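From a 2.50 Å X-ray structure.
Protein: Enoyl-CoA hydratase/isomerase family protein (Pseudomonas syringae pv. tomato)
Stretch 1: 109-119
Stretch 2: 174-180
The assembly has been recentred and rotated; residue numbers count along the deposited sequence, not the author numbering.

Stretch 1 (109-119) GAFLLLSADYR
Stretch 2, residues 174-180: AGFLDKV

Residues 109-119 and 174-180 lie at least 56 positions apart in sequence where they touch, and together they bury 550 Å² of surface. The first stretch begins in a helix and keeps helical phi/psi near -65/-30 from Gly109 to Leu113; Leu114 to Asp117 link it to a strand at Tyr118 (-154/140) and Arg119 (-133/132). The second leaves a helix at Gly175, whose phi/psi of 113/1 belongs to a Schellman motif; at these angles a CB would jam against the preceding carbonyl oxygen. Phe176 (-69/-30), Leu177 (-131/151) and Asp178 (-103/-17) then lead into a strand at Lys179 (-157/140) and Val180 (-118/122). Tyr118-Arg119 and Asp178-Val180 run in roughly the same direction. In register, Leu113 CA lies 5.8 Å from Phe176 CA, and Arg119 CA 4.9 Å from Leu177 CA.

Hydrogen bonding of the Arg119 backbone joins the two stretches. Arg119 O accepts a hydrogen bond from Asp178 N (2.9 Å, 160°) and a weak one from Lys179 N (3.4 Å), while Arg119 N donates to Asp178 OD2 (2.8 Å).

The charged contacts use the same two residues. Both CA-to-CB bonds point toward the opposing stretch. Arg119 (chi -69°, 86°, 33°, 89°) curls its guanidinium so that two nitrogens meet the carboxylate of Asp178 (chi1 m, chi2 -57°): NE to OD2 at 2.7 Å and NH2 to OD1 at 2.7 Å. This is a bidentate salt bridge with nearly linear hydrogen bonds (174° and 169°). The guanidinium also donates to Gly175 O, from Arg119 NH1 at 2.8 Å and Arg119 NH2 at 2.9 Å. Asp178 OD1 and Gly175 O sit near the guanidinium plane, where its N-H bonds point; Phe176 O lies over one face, so its 3.2 Å approach to Arg119 NH1 is not a hydrogen bond.

Apolar packing joins Ala110, Leu113 and Leu114 to Phe176 and Leu177. The Phe176 ring (chi1 m, chi2 -83°) meets Ala110 CB at CE1 (3.8 Å) and Leu114 CD2 at CD1 (3.9 Å), both obliquely. Leu113 and Leu114 are both mt; Leu113 CD1 approaches Phe176 CB (4.2 Å), and Leu113 CD2 meets CD2 of Leu177 (also mt) at 3.8 Å.

Tyr118 (chi1 t, chi2 91°) supplies an aromatic contact beside the salt bridge. Asp178 CB lies over one face of its ring, 4.1 Å from the centroid and 21° off the normal, in a CH-pi contact. Lys179 (t, t, m, m) brings CE within 3.4 Å of Tyr118 OH, using the aliphatic part of its chain.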

# COMPACT_ATOMS: atom_id res chain seq x y z
N GLY A 109 0.24 -3.89 -5.30
CA GLY A 109 1.33 -2.96 -5.00
C GLY A 109 0.85 -1.50 -5.07
O GLY A 109 1.30 -0.64 -4.31
N ALA A 110 -0.03 -1.18 -6.01
CA ALA A 110 -0.52 0.19 -6.02
C ALA A 110 -1.59 0.41 -4.90
O ALA A 110 -1.78 1.55 -4.45
CB ALA A 110 -1.05 0.61 -7.41
N PHE A 111 -2.29 -0.65 -4.48
CA PHE A 111 -3.13 -0.53 -3.31
C PHE A 111 -2.39 -0.15 -2.03
O PHE A 111 -2.95 0.46 -1.13
CB PHE A 111 -4.01 -1.72 -3.11
CG PHE A 111 -5.15 -1.75 -4.09
CD1 PHE A 111 -6.05 -0.67 -4.17
CD2 PHE A 111 -5.32 -2.81 -4.96
CE1 PHE A 111 -7.14 -0.69 -5.11
CE2 PHE A 111 -6.35 -2.83 -5.88
CZ PHE A 111 -7.26 -1.77 -5.98
N LEU A 112 -1.11 -0.49 -1.95
CA LEU A 112 -0.38 -0.13 -0.75
C LEU A 112 -0.29 1.39 -0.67
O LEU A 112 -0.35 1.91 0.46
CB LEU A 112 1.03 -0.72 -0.71
CG LEU A 112 1.16 -2.22 -0.71
CD1 LEU A 112 2.69 -2.55 -0.65
CD2 LEU A 112 0.44 -2.76 0.47
N LEU A 113 -0.12 2.08 -1.81
CA LEU A 113 -0.07 3.57 -1.83
C LEU A 113 -1.41 4.26 -1.44
O LEU A 113 -1.44 5.44 -1.01
CB LEU A 113 0.40 4.10 -3.19
CG LEU A 113 1.73 3.58 -3.79
CD1 LEU A 113 1.68 3.71 -5.32
CD2 LEU A 113 2.89 4.36 -3.16
N LEU A 114 -2.51 3.53 -1.65
CA LEU A 114 -3.82 3.98 -1.32
C LEU A 114 -4.17 3.66 0.16
O LEU A 114 -5.28 3.94 0.61
CB LEU A 114 -4.84 3.35 -2.29
CG LEU A 114 -4.60 3.72 -3.78
CD1 LEU A 114 -5.79 3.37 -4.68
CD2 LEU A 114 -4.24 5.19 -3.99
N SER A 115 -3.22 3.11 0.91
CA SER A 115 -3.50 2.65 2.25
C SER A 115 -2.68 3.43 3.30
O SER A 115 -2.58 3.01 4.42
CB SER A 115 -3.10 1.18 2.35
OG SER A 115 -3.88 0.41 1.47
N ALA A 116 -2.08 4.55 2.93
CA ALA A 116 -1.03 5.14 3.73
C ALA A 116 -1.40 6.62 3.97
O ALA A 116 -2.38 7.16 3.39
CB ALA A 116 0.31 5.07 2.94
N ASP A 117 -0.55 7.29 4.73
CA ASP A 117 -0.79 8.68 5.12
C ASP A 117 -0.13 9.70 4.21
O ASP A 117 -0.63 10.81 4.10
CB ASP A 117 -0.43 8.86 6.56
CG ASP A 117 -1.34 8.03 7.43
OD1 ASP A 117 -2.59 8.35 7.39
OD2 ASP A 117 -0.85 7.05 8.07
N TYR A 118 0.97 9.29 3.57
CA TYR A 118 1.76 10.13 2.71
C TYR A 118 2.45 9.17 1.71
O TYR A 118 2.95 8.07 2.13
CB TYR A 118 2.84 10.95 3.52
CG TYR A 118 3.35 12.10 2.67
CD1 TYR A 118 2.73 13.35 2.75
CD2 TYR A 118 4.33 11.92 1.71
CE1 TYR A 118 3.11 14.41 1.93
CE2 TYR A 118 4.74 13.00 0.84
CZ TYR A 118 4.11 14.23 0.96
OH TYR A 118 4.41 15.30 0.15
N ARG A 119 2.55 9.55 0.44
CA ARG A 119 3.12 8.63 -0.57
C ARG A 119 4.11 9.35 -1.41
O ARG A 119 3.82 10.39 -1.93
CB ARG A 119 2.03 8.06 -1.49
CG ARG A 119 1.07 7.06 -0.81
CD ARG A 119 -0.12 7.72 -0.12
NE ARG A 119 -0.55 8.93 -0.83
CZ ARG A 119 -1.46 8.95 -1.82
NH1 ARG A 119 -2.11 7.82 -2.18
NH2 ARG A 119 -1.73 10.10 -2.45
N ALA A 174 -3.05 11.50 -10.45
CA ALA A 174 -4.26 10.67 -10.20
C ALA A 174 -4.55 10.38 -8.70
O ALA A 174 -5.67 10.00 -8.35
CB ALA A 174 -4.26 9.34 -11.01
N GLY A 175 -3.54 10.52 -7.84
CA GLY A 175 -3.75 10.31 -6.42
C GLY A 175 -3.04 9.12 -5.80
O GLY A 175 -3.18 8.87 -4.59
N PHE A 176 -2.26 8.38 -6.62
CA PHE A 176 -1.41 7.32 -6.09
C PHE A 176 -0.26 7.89 -5.27
O PHE A 176 0.20 7.21 -4.31
CB PHE A 176 -0.88 6.42 -7.20
CG PHE A 176 -1.94 5.59 -7.86
CD1 PHE A 176 -2.35 4.39 -7.27
CD2 PHE A 176 -2.52 5.99 -9.07
CE1 PHE A 176 -3.39 3.63 -7.85
CE2 PHE A 176 -3.54 5.22 -9.66
CZ PHE A 176 -3.98 4.05 -9.05
N LEU A 177 0.20 9.10 -5.61
CA LEU A 177 1.42 9.69 -5.03
C LEU A 177 1.11 11.09 -4.58
O LEU A 177 0.29 11.73 -5.17
CB LEU A 177 2.55 9.73 -6.09
CG LEU A 177 3.15 8.40 -6.60
CD1 LEU A 177 4.31 8.64 -7.57
CD2 LEU A 177 3.56 7.37 -5.45
N ASP A 178 1.79 11.59 -3.56
CA ASP A 178 1.71 13.02 -3.17
C ASP A 178 2.96 13.79 -3.64
O ASP A 178 2.95 15.03 -3.70
CB ASP A 178 1.53 13.15 -1.63
CG ASP A 178 0.37 12.27 -1.12
OD1 ASP A 178 -0.75 12.50 -1.64
OD2 ASP A 178 0.58 11.35 -0.25
N LYS A 179 4.02 13.05 -3.99
CA LYS A 179 5.27 13.70 -4.34
C LYS A 179 6.11 12.79 -5.19
O LYS A 179 6.18 11.56 -4.95
CB LYS A 179 6.06 14.12 -3.06
CG LYS A 179 7.27 15.00 -3.26
CD LYS A 179 8.06 15.21 -1.92
CE LYS A 179 7.43 16.29 -1.00
NZ LYS A 179 7.12 17.59 -1.76
N VAL A 180 6.75 13.40 -6.19
CA VAL A 180 7.70 12.73 -7.09
C VAL A 180 9.11 13.38 -6.95
O VAL A 180 9.28 14.62 -7.10
CB VAL A 180 7.18 12.71 -8.56
CG1 VAL A 180 8.25 12.14 -9.53
CG2 VAL A 180 5.88 11.91 -8.66